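Uncharacterized protein (Singapore grouper iridovirus, PDB 3RJ2) binds histone H3, as a single-chain protein of the virus rich in beta strands. Local coordinates at residues A[34-39]-A[115-120]; A[30-35]-A[95-100]; A[9-14]-A[40-45]. All coordinates share one frame; numbering follows the deposited sequence.

All three contacts lie in the two beta sheets of the chain. Contacts 1 and 2 share Trp-34 and Thr-35 and belong to the mixed six-stranded sheet, where strand 31-37 has strand 94-98 as its antiparallel neighbour and strand 111-116 as its parallel one; their centres are about 11 Å apart. Contact 3 joins strands 6-12 and 44-50 of the antiparallel four-stranded sheet, its centre about 15 Å from that of contact 1 and 18 Å from that of contact 2. In sequence come 9-14, the overlapping 30-35 and 34-39, then 40-45, 95-100 and 115-120, so the chain crosses between sheets more than once. Phe-11 packs on Trp-34, Tyr-36 and Ala-95, where the sheets meet.

Contact 1 (A[34-39]-A[115-120])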
loop_
_atom_site.group_PDB
_atom_site.type_symbol
_atom_site.label_atom_id
_atom_site.label_comp_id
_atom_site.label_asym_id
_atom_site.label_seq_id
_atom_site.Cartn_x
_atom_site.Cartn_y
_atom_site.Cartn_z
ATOM N N TRP A 34 2.178 0.773 -4.349
ATOM C CA TRP A 34 0.850 0.803 -4.912
ATOM C C TRP A 34 0.127 2.064 -4.453
ATOM O O TRP A 34 0.131 2.390 -3.267
ATOM C CB TRP A 34 0.106 -0.453 -4.480
ATOM C CG TRP A 34 -1.324 -0.551 -4.874
ATOM C CD1 TRP A 34 -1.818 -0.950 -6.086
ATOM C CD2 TRP A 34 -2.459 -0.290 -4.038
ATOM N NE1 TRP A 34 -3.202 -0.931 -6.060
ATOM C CE2 TRP A 34 -3.617 -0.537 -4.811
ATOM C CE3 TRP A 34 -2.613 0.156 -2.711
ATOM C CZ2 TRP A 34 -4.923 -0.379 -4.290
ATOM C CZ3 TRP A 34 -3.922 0.315 -2.193
ATOM C CH2 TRP A 34 -5.048 0.039 -2.985
ATOM N N THR A 35 -0.466 2.765 -5.414
ATOM C CA THR A 35 -1.256 3.973 -5.172
ATOM C C THR A 35 -2.700 3.819 -5.669
ATOM O O THR A 35 -2.935 3.370 -6.785
ATOM C CB THR A 35 -0.625 5.200 -5.874
ATOM O OG1 THR A 35 0.732 5.333 -5.445
ATOM C CG2 THR A 35 -1.382 6.484 -5.513
ATOM N N TYR A 36 -3.659 4.208 -4.839
ATOM C CA TYR A 36 -5.071 4.076 -5.184
ATOM C C TYR A 36 -5.801 5.361 -4.859
ATOM O O TYR A 36 -5.852 5.773 -3.699
ATOM C CB TYR A 36 -5.685 2.904 -4.411
ATOM C CG TYR A 36 -7.171 2.653 -4.579
ATOM C CD1 TYR A 36 -7.808 2.781 -5.819
ATOM C CD2 TYR A 36 -7.933 2.223 -3.503
ATOM C CE1 TYR A 36 -9.178 2.505 -5.967
ATOM C CE2 TYR A 36 -9.296 1.960 -3.632
ATOM C CZ TYR A 36 -9.908 2.092 -4.862
ATOM O OH TYR A 36 -11.250 1.820 -4.969
ATOM N N LYS A 37 -6.353 5.992 -5.888
ATOM C CA LYS A 37 -7.217 7.154 -5.720
ATOM C C LYS A 37 -8.624 6.640 -5.456
ATOM O O LYS A 37 -9.148 5.869 -6.244
ATOM C CB LYS A 37 -7.216 8.015 -6.989
ATOM C CG LYS A 37 -7.914 9.355 -6.809
ATOM C CD LYS A 37 -8.005 10.122 -8.117
ATOM C CE LYS A 37 -8.953 11.305 -7.966
ATOM N NZ LYS A 37 -8.767 12.300 -9.080
ATOM N N PHE A 38 -9.217 7.048 -4.339
ATOM C CA PHE A 38 -10.569 6.607 -3.974
ATOM C C PHE A 38 -11.620 7.154 -4.943
ATOM O O PHE A 38 -11.628 8.356 -5.225
ATOM C CB PHE A 38 -10.932 7.046 -2.553
ATOM C CG PHE A 38 -10.042 6.457 -1.460
ATOM C CD1 PHE A 38 -9.117 5.450 -1.735
ATOM C CD2 PHE A 38 -10.161 6.907 -0.148
ATOM C CE1 PHE A 38 -8.325 4.910 -0.718
ATOM C CE2 PHE A 38 -9.374 6.371 0.870
ATOM C CZ PHE A 38 -8.459 5.380 0.585
ATOM N N PRO A 39 -12.491 6.273 -5.471
ATOM C CA PRO A 39 -13.632 6.753 -6.258
ATOM C C PRO A 39 -14.793 7.189 -5.345
ATOM O O PRO A 39 -15.739 7.820 -5.816
ATOM C CB PRO A 39 -14.012 5.531 -7.095
ATOM C CG PRO A 39 -13.645 4.355 -6.229
ATOM C CD PRO A 39 -12.396 4.799 -5.483
ATOM N N TYR A 115 2.452 0.235 -8.904
ATOM C CA TYR A 115 1.112 -0.041 -9.400
ATOM C C TYR A 115 0.209 1.163 -9.180
ATOM O O TYR A 115 -0.025 1.570 -8.050
ATOM C CB TYR A 115 0.508 -1.269 -8.712
ATOM C CG TYR A 115 1.193 -2.581 -9.020
ATOM C CD1 TYR A 115 1.133 -3.151 -10.297
ATOM C CD2 TYR A 115 1.879 -3.271 -8.029
ATOM C CE1 TYR A 115 1.755 -4.373 -10.576
ATOM C CE2 TYR A 115 2.504 -4.498 -8.293
ATOM C CZ TYR A 115 2.436 -5.040 -9.571
ATOM O OH TYR A 115 3.054 -6.246 -9.837
ATOM N N ASP A 116 -0.276 1.755 -10.263
ATOM C CA ASP A 116 -1.268 2.808 -10.121
ATOM C C ASP A 116 -2.588 2.186 -10.455
ATOM O O ASP A 116 -2.782 1.703 -11.564
ATOM C CB ASP A 116 -1.003 4.013 -11.015
ATOM C CG ASP A 116 -1.883 5.206 -10.647
ATOM O OD1 ASP A 116 -3.113 5.150 -10.900
ATOM O OD2 ASP A 116 -1.349 6.194 -10.080
ATOM N N GLU A 117 -3.495 2.221 -9.490
ATOM C CA GLU A 117 -4.696 1.393 -9.513
ATOM C C GLU A 117 -5.584 1.499 -10.754
ATOM O O GLU A 117 -6.152 0.492 -11.194
ATOM C CB GLU A 117 -5.505 1.579 -8.234
ATOM C CG GLU A 117 -6.559 0.519 -8.026
ATOM C CD GLU A 117 -6.101 -0.878 -8.423
ATOM O OE1 GLU A 117 -5.046 -1.340 -7.928
ATOM O OE2 GLU A 117 -6.814 -1.511 -9.231
ATOM N N THR A 118 -5.714 2.691 -11.322
ATOM C CA THR A 118 -6.555 2.825 -12.520
ATOM C C THR A 118 -5.818 3.354 -13.774
ATOM O O THR A 118 -6.373 3.360 -14.882
ATOM C CB THR A 118 -7.895 3.561 -12.219
ATOM O OG1 THR A 118 -7.652 4.698 -11.373
ATOM C CG2 THR A 118 -8.878 2.608 -11.506
ATOM N N GLU A 119 -4.561 3.762 -13.583
ATOM C CA GLU A 119 -3.689 4.205 -14.673
ATOM C C GLU A 119 -2.499 3.267 -14.964
ATOM O O GLU A 119 -1.539 3.665 -15.623
ATOM C CB GLU A 119 -3.203 5.634 -14.413
ATOM C CG GLU A 119 -4.287 6.688 -14.617
ATOM C CD GLU A 119 -4.007 7.966 -13.844
ATOM O OE1 GLU A 119 -2.971 8.616 -14.115
ATOM O OE2 GLU A 119 -4.826 8.315 -12.961
ATOM N N GLY A 120 -2.576 2.031 -14.472
ATOM C CA GLY A 120 -1.645 0.964 -14.850
ATOM C C GLY A 120 -0.320 0.859 -14.104
ATOM O O GLY A 120 0.065 1.743 -13.331
HETATM O O HOH W 1 -5.973 5.096 -8.621
#
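Trp-34 lays the CD1 corner of its indole against CB of Tyr-115, 3.5 Å away and close to the ring plane, the two side chains crossing at about a right angle. The pair belongs to a parallel beta ladder between strands 31-37 and 111-116 of the mixed sheet: Trp-34 is in register with Tyr-115, Thr-35 with Asp-116. Thr-35 carries both backbone bonds, its N donating to Tyr-115 O at 2.9 Å and its O receiving Glu-117 N at 3.0 Å.

Past Asp-116 the chain leaves the strand, and Glu-117 CB points toward strand 31-37. CG stands anti to the backbone N (chi1 -165°), and there it meets Tyr-36 CD1 at 3.4 Å; the phenol ring and the carboxylate are turned 85° apart. The chain then bends at chi2, which sets CD near the indole NE1. Tyr-36 CB lies over one face of that indole, toward its rim, while the Tyr-36 OH is hydrogen-bonded to the OH of Tyr-42 in segment 40-45. Ile-21 of strand 18-22 touches Trp-34, Tyr-36 and Glu-117 alike, so the group is packed between the sheets. A water that takes the N-H of Lys-37 and also bonds Thr-118 OG1 continues the link where the strands part.

The indole N-H is thus satisfied by a carboxylate, in a bond that helps fix the rotation of the ring: Trp-34 NE1 donates to the anti lone pair of Glu-117 OE1 at 2.7 Å, with the oxygen only 4° out of the indole plane.

Contact 2 (A[30-35]-A[95-100]); sequences YCWIWT and ARIHAA
An antiparallel beta ladder at the middle of the mixed sheet pairs Ile-33 with His-98, Trp-34 with Ile-97 and Thr-35 with Arg-96, the strand axes 4.6 Å apart at closest. Trp-34 and Ile-97 form the hydrogen-bonded pair, Trp-34 N donating to Ile-97 O at 2.9 Å. Further on, Trp-32 O takes the N-H of Ala-99 at 3.1 Å, and a water donates to both Trp-32 O and Ala-99 O.

On the face of Trp-34 and Ile-97 the packing is apolar. Trp-32 has its CG between the backbone N and the carbonyl carbon (chi1 50°). Ala-99 CB sits squarely over the six-membered ring of its indole, 3.5 Å from the centroid, in a CH-pi contact. Ile-97 divides its branches between two indoles, CG2 reaching Trp-32 CZ3 at 3.8 Å while CG1 and CD1 meet Trp-34 CE3.

The other face is more polar. Ile-33 CG2 lies over the imidazole of His-98, 4.3 Å from its centroid, and also touches CG and CD of Arg-96. In Arg-96 a bend at chi3 (-67°) puts NE at Thr-35 OG1, 2.9 Å away; NH2 lies 3.0 Å from the same oxygen, although the place of that hydroxyl is less certain.

The two faces meet different neighbours. Phe-11 and Cys-9 of strand 6-12 pack against the side of Trp-34, Ala-95 and Ile-97, whereas C-terminal helix 128-136 lies by the side of Arg-96 and His-98: Thr-134 OG1 bonds His-98 NE2, and Arg-96 NH1 donates to Thr-134 O and Ala-137 O. Strand 56-62 flanks strand 94-98 within the sheet.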
loop_
_atom_site.group_PDB
_atom_site.type_symbol
_atom_site.label_atom_id
_atom_site.label_comp_id
_atom_site.label_asym_id
_atom_site.label_seq_id
_atom_site.Cartn_x
_atom_site.Cartn_y
_atom_site.Cartn_z
ATOM N N TYR A 30 10.143 -8.332 -6.777
ATOM C CA TYR A 30 10.351 -8.070 -5.362
ATOM C C TYR A 30 9.509 -6.896 -4.802
ATOM O O TYR A 30 8.267 -6.993 -4.807
ATOM C CB TYR A 30 11.865 -8.015 -5.088
ATOM C CG TYR A 30 12.525 -9.405 -5.142
ATOM C CD1 TYR A 30 13.140 -9.949 -4.002
ATOM C CD2 TYR A 30 12.509 -10.185 -6.317
ATOM C CE1 TYR A 30 13.737 -11.223 -4.030
ATOM C CE2 TYR A 30 13.097 -11.461 -6.354
ATOM C CZ TYR A 30 13.710 -11.974 -5.204
ATOM O OH TYR A 30 14.301 -13.229 -5.211
ATOM N N CYS A 31 10.148 -5.818 -4.333
ATOM C CA CYS A 31 9.434 -4.659 -3.768
ATOM C C CYS A 31 8.577 -3.909 -4.785
ATOM O O CYS A 31 8.964 -3.746 -5.943
ATOM C CB CYS A 31 10.403 -3.666 -3.150
ATOM S SG CYS A 31 11.195 -4.255 -1.701
ATOM N N TRP A 32 7.406 -3.469 -4.342
ATOM C CA TRP A 32 6.567 -2.583 -5.139
ATOM C C TRP A 32 5.916 -1.501 -4.286
ATOM O O TRP A 32 5.959 -1.552 -3.057
ATOM C CB TRP A 32 5.533 -3.359 -5.972
ATOM C CG TRP A 32 4.725 -4.384 -5.216
ATOM C CD1 TRP A 32 4.872 -5.750 -5.270
ATOM C CD2 TRP A 32 3.631 -4.137 -4.322
ATOM N NE1 TRP A 32 3.956 -6.356 -4.455
ATOM C CE2 TRP A 32 3.180 -5.395 -3.861
ATOM C CE3 TRP A 32 2.991 -2.973 -3.860
ATOM C CZ2 TRP A 32 2.121 -5.529 -2.945
ATOM C CZ3 TRP A 32 1.936 -3.107 -2.949
ATOM C CH2 TRP A 32 1.513 -4.377 -2.508
ATOM N N ILE A 33 5.356 -0.503 -4.965
ATOM C CA ILE A 33 4.573 0.556 -4.337
ATOM C C ILE A 33 3.258 0.578 -5.091
ATOM O O ILE A 33 3.221 0.381 -6.310
ATOM C CB ILE A 33 5.277 1.930 -4.419
ATOM C CG1 ILE A 33 6.632 1.880 -3.707
ATOM C CG2 ILE A 33 4.411 3.030 -3.818
ATOM C CD1 ILE A 33 7.494 3.115 -3.950
ATOM N N TRP A 34 2.178 0.773 -4.349
ATOM C CA TRP A 34 0.850 0.803 -4.912
ATOM C C TRP A 34 0.127 2.064 -4.453
ATOM O O TRP A 34 0.131 2.390 -3.267
ATOM C CB TRP A 34 0.106 -0.453 -4.480
ATOM C CG TRP A 34 -1.324 -0.551 -4.874
ATOM C CD1 TRP A 34 -1.818 -0.950 -6.086
ATOM C CD2 TRP A 34 -2.459 -0.290 -4.038
ATOM N NE1 TRP A 34 -3.202 -0.931 -6.060
ATOM C CE2 TRP A 34 -3.617 -0.537 -4.811
ATOM C CE3 TRP A 34 -2.613 0.156 -2.711
ATOM C CZ2 TRP A 34 -4.923 -0.379 -4.290
ATOM C CZ3 TRP A 34 -3.922 0.315 -2.193
ATOM C CH2 TRP A 34 -5.048 0.039 -2.985
ATOM N N THR A 35 -0.466 2.765 -5.414
ATOM C CA THR A 35 -1.256 3.973 -5.172
ATOM C C THR A 35 -2.700 3.819 -5.669
ATOM O O THR A 35 -2.935 3.370 -6.785
ATOM C CB THR A 35 -0.625 5.200 -5.874
ATOM O OG1 THR A 35 0.732 5.333 -5.445
ATOM C CG2 THR A 35 -1.382 6.484 -5.513
ATOM N N ALA A 95 -4.843 5.973 -1.016
ATOM C CA ALA A 95 -4.079 5.030 -0.220
ATOM C C ALA A 95 -2.821 4.647 -0.993
ATOM O O ALA A 95 -2.805 4.655 -2.217
ATOM C CB ALA A 95 -4.913 3.787 0.113
ATOM N N ARG A 96 -1.767 4.338 -0.263
ATOM C CA ARG A 96 -0.552 3.824 -0.843
ATOM C C ARG A 96 -0.059 2.698 0.059
ATOM O O ARG A 96 -0.180 2.768 1.293
ATOM C CB ARG A 96 0.488 4.943 -0.998
ATOM C CG ARG A 96 1.877 4.513 -1.494
ATOM C CD ARG A 96 2.699 5.700 -1.953
ATOM N NE ARG A 96 2.126 6.316 -3.153
ATOM C CZ ARG A 96 2.327 7.579 -3.529
ATOM N NH1 ARG A 96 3.079 8.406 -2.795
ATOM N NH2 ARG A 96 1.767 8.019 -4.644
ATOM N N ILE A 97 0.447 1.640 -0.562
ATOM C CA ILE A 97 1.144 0.595 0.167
ATOM C C ILE A 97 2.585 0.565 -0.325
ATOM O O ILE A 97 2.822 0.505 -1.537
ATOM C CB ILE A 97 0.447 -0.787 -0.023
ATOM C CG1 ILE A 97 -0.972 -0.748 0.571
ATOM C CG2 ILE A 97 1.278 -1.904 0.568
ATOM C CD1 ILE A 97 -1.826 -2.003 0.358
ATOM N N HIS A 98 3.543 0.669 0.597
ATOM C CA HIS A 98 4.930 0.328 0.294
ATOM C C HIS A 98 5.111 -1.090 0.813
ATOM O O HIS A 98 5.142 -1.297 2.032
ATOM C CB HIS A 98 5.932 1.261 1.003
ATOM C CG HIS A 98 5.959 2.667 0.471
ATOM N ND1 HIS A 98 4.946 3.574 0.706
ATOM C CD2 HIS A 98 6.884 3.323 -0.269
ATOM C CE1 HIS A 98 5.238 4.721 0.119
ATOM N NE2 HIS A 98 6.414 4.599 -0.471
ATOM N N ALA A 99 5.218 -2.054 -0.101
ATOM C CA ALA A 99 5.431 -3.461 0.241
ATOM C C ALA A 99 6.893 -3.794 0.547
ATOM O O ALA A 99 7.797 -3.382 -0.175
ATOM C CB ALA A 99 4.927 -4.340 -0.885
ATOM N N ALA A 100 7.109 -4.558 1.616
ATOM C CA ALA A 100 8.435 -4.874 2.145
ATOM C C ALA A 100 9.267 -3.607 2.273
ATOM O O ALA A 100 10.352 -3.504 1.698
ATOM C CB ALA A 100 9.155 -5.924 1.288
HETATM O O HOH W 2 8.342 -0.822 -1.150
#

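Contact 3 (A[9-14]-A[40-45]); sequences CEFVNA and EKYTLL
Phe-11 presses its CB onto the middle of the Tyr-42 ring, a CH-pi contact 3.4 Å from the centroid. Glu-40 O lies over the opposite face. The two aromatic side chains cross at about a right angle, yet their ring planes differ by 31°, and Phe-11 CD2 lies 3.6 Å from Tyr-42 CD2. Leu-45, its CG anti to the backbone N (chi1 168°), runs beside Phe-11, pointing the same way, and sets CD1 over the phenyl ring, 3.7 Å from its centroid; the same methyl touches CB of Cys-9.

Strands 6-12 and 44-50 pair in antiparallel fashion. Val-12 N donates to Leu-44 O at 2.9 Å, while Val-12 O receives Thr-43 N at 2.8 Å and, weakly, Leu-44 N. Two residues thus face one, a classic beta bulge at Thr-43 and Leu-44.

At the outer end Asn-13 and Glu-40 cross at a slant, amide and carboxylate planes 73° apart, and Asn-13 ND2 donates to Glu-40 OE1 at 3.0 Å, nearly straight but from above the carboxylate plane. Glu-40 OE2 forms a salt bridge with Lys-17, and Asn-13 OD1 accepts the backbone N-H groups of Thr-15 and Lys-17. The contact thus runs from apolar to polar: aromatic and aliphatic groups close the inner side, while hydrogen bonds and a charge pair, which would favour an ionised Glu-40, tie Asn-13 and the residues after it to segment 40-45.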
loop_
_atom_site.group_PDB
_atom_site.type_symbol
_atom_site.label_atom_id
_atom_site.label_comp_id
_atom_site.label_asym_id
_atom_site.label_seq_id
_atom_site.Cartn_x
_atom_site.Cartn_y
_atom_site.Cartn_z
ATOM N N CYS A 9 -6.918 -6.343 -0.722
ATOM C CA CYS A 9 -7.498 -5.218 0.011
ATOM C C CYS A 9 -8.994 -5.089 -0.233
ATOM O O CYS A 9 -9.427 -4.907 -1.381
ATOM C CB CYS A 9 -6.833 -3.898 -0.383
ATOM S SG CYS A 9 -5.032 -3.896 -0.328
ATOM N N GLU A 10 -9.764 -5.193 0.856
ATOM C CA GLU A 10 -11.188 -4.851 0.867
ATOM C C GLU A 10 -11.393 -3.468 1.486
ATOM O O GLU A 10 -11.248 -3.290 2.689
ATOM C CB GLU A 10 -12.022 -5.877 1.643
ATOM C CG GLU A 10 -12.125 -7.239 0.995
ATOM C CD GLU A 10 -13.061 -8.210 1.748
ATOM O OE1 GLU A 10 -13.314 -8.009 2.961
ATOM O OE2 GLU A 10 -13.538 -9.184 1.112
ATOM N N PHE A 11 -11.720 -2.504 0.637
ATOM C CA PHE A 11 -12.091 -1.167 1.055
ATOM C C PHE A 11 -13.583 -1.149 1.261
ATOM O O PHE A 11 -14.331 -1.565 0.385
ATOM C CB PHE A 11 -11.676 -0.141 0.010
ATOM C CG PHE A 11 -10.207 0.134 0.003
ATOM C CD1 PHE A 11 -9.372 -0.514 -0.892
ATOM C CD2 PHE A 11 -9.653 1.025 0.913
ATOM C CE1 PHE A 11 -8.015 -0.273 -0.894
ATOM C CE2 PHE A 11 -8.290 1.277 0.913
ATOM C CZ PHE A 11 -7.468 0.624 0.013
ATOM N N VAL A 12 -14.001 -0.707 2.443
ATOM C CA VAL A 12 -15.410 -0.729 2.853
ATOM C C VAL A 12 -15.900 0.704 2.971
ATOM O O VAL A 12 -15.242 1.513 3.610
ATOM C CB VAL A 12 -15.586 -1.459 4.221
ATOM C CG1 VAL A 12 -17.057 -1.723 4.527
ATOM C CG2 VAL A 12 -14.807 -2.759 4.243
ATOM N N ASN A 13 -17.031 1.032 2.339
ATOM C CA ASN A 13 -17.610 2.371 2.493
ATOM C C ASN A 13 -18.467 2.488 3.761
ATOM O O ASN A 13 -18.502 1.552 4.555
ATOM C CB ASN A 13 -18.334 2.837 1.214
ATOM C CG ASN A 13 -19.657 2.099 0.956
ATOM O OD1 ASN A 13 -20.133 1.314 1.779
ATOM N ND2 ASN A 13 -20.254 2.364 -0.205
ATOM N N ALA A 14 -19.162 3.619 3.942
ATOM C CA ALA A 14 -19.917 3.885 5.170
ATOM C C ALA A 14 -21.081 2.919 5.417
ATOM O O ALA A 14 -21.481 2.690 6.555
ATOM C CB ALA A 14 -20.415 5.330 5.185
ATOM N N GLU A 40 -14.685 6.864 -4.050
ATOM C CA GLU A 40 -15.682 7.201 -3.025
ATOM C C GLU A 40 -15.010 7.120 -1.651
ATOM O O GLU A 40 -13.928 6.549 -1.528
ATOM C CB GLU A 40 -16.870 6.231 -3.087
ATOM C CG GLU A 40 -16.508 4.778 -2.752
ATOM C CD GLU A 40 -17.683 3.826 -2.892
ATOM O OE1 GLU A 40 -18.706 4.031 -2.204
ATOM O OE2 GLU A 40 -17.578 2.861 -3.679
ATOM N N LYS A 41 -15.642 7.675 -0.622
ATOM C CA LYS A 41 -15.052 7.650 0.724
ATOM C C LYS A 41 -15.121 6.245 1.330
ATOM O O LYS A 41 -16.135 5.548 1.245
ATOM C CB LYS A 41 -15.714 8.680 1.661
ATOM C CG LYS A 41 -15.794 10.104 1.067
ATOM C CD LYS A 41 -16.175 11.161 2.110
ATOM C CE LYS A 41 -16.377 12.554 1.447
ATOM N NZ LYS A 41 -16.204 13.721 2.390
ATOM N N TYR A 42 -14.021 5.810 1.915
ATOM C CA TYR A 42 -14.015 4.517 2.560
ATOM C C TYR A 42 -13.835 4.788 4.020
ATOM O O TYR A 42 -13.337 5.846 4.370
ATOM C CB TYR A 42 -12.867 3.667 2.034
ATOM C CG TYR A 42 -12.978 3.265 0.583
ATOM C CD1 TYR A 42 -14.100 2.598 0.101
ATOM C CD2 TYR A 42 -11.936 3.522 -0.299
ATOM C CE1 TYR A 42 -14.188 2.207 -1.224
ATOM C CE2 TYR A 42 -12.013 3.139 -1.625
ATOM C CZ TYR A 42 -13.135 2.486 -2.080
ATOM O OH TYR A 42 -13.196 2.135 -3.404
ATOM N N THR A 43 -14.224 3.846 4.871
ATOM C CA THR A 43 -14.063 4.011 6.308
ATOM C C THR A 43 -13.211 2.912 6.920
ATOM O O THR A 43 -12.738 3.036 8.049
ATOM C CB THR A 43 -15.396 3.981 7.014
ATOM O OG1 THR A 43 -16.021 2.722 6.747
ATOM C CG2 THR A 43 -16.296 5.141 6.527
ATOM N N LEU A 44 -13.009 1.833 6.175
ATOM C CA LEU A 44 -12.311 0.681 6.715
ATOM C C LEU A 44 -11.559 -0.026 5.600
ATOM O O LEU A 44 -12.071 -0.171 4.484
ATOM C CB LEU A 44 -13.307 -0.272 7.408
ATOM C CG LEU A 44 -12.712 -1.349 8.327
ATOM C CD1 LEU A 44 -12.084 -0.729 9.573
ATOM C CD2 LEU A 44 -13.733 -2.405 8.719
ATOM N N LEU A 45 -10.330 -0.437 5.896
ATOM C CA LEU A 45 -9.561 -1.289 5.004
ATOM C C LEU A 45 -9.343 -2.655 5.663
ATOM O O LEU A 45 -8.714 -2.730 6.705
ATOM C CB LEU A 45 -8.219 -0.632 4.644
ATOM C CG LEU A 45 -7.160 -1.513 3.932
ATOM C CD1 LEU A 45 -7.678 -2.004 2.594
ATOM C CD2 LEU A 45 -5.844 -0.789 3.739
HETATM O O HOH W 3 -18.647 6.298 2.439
#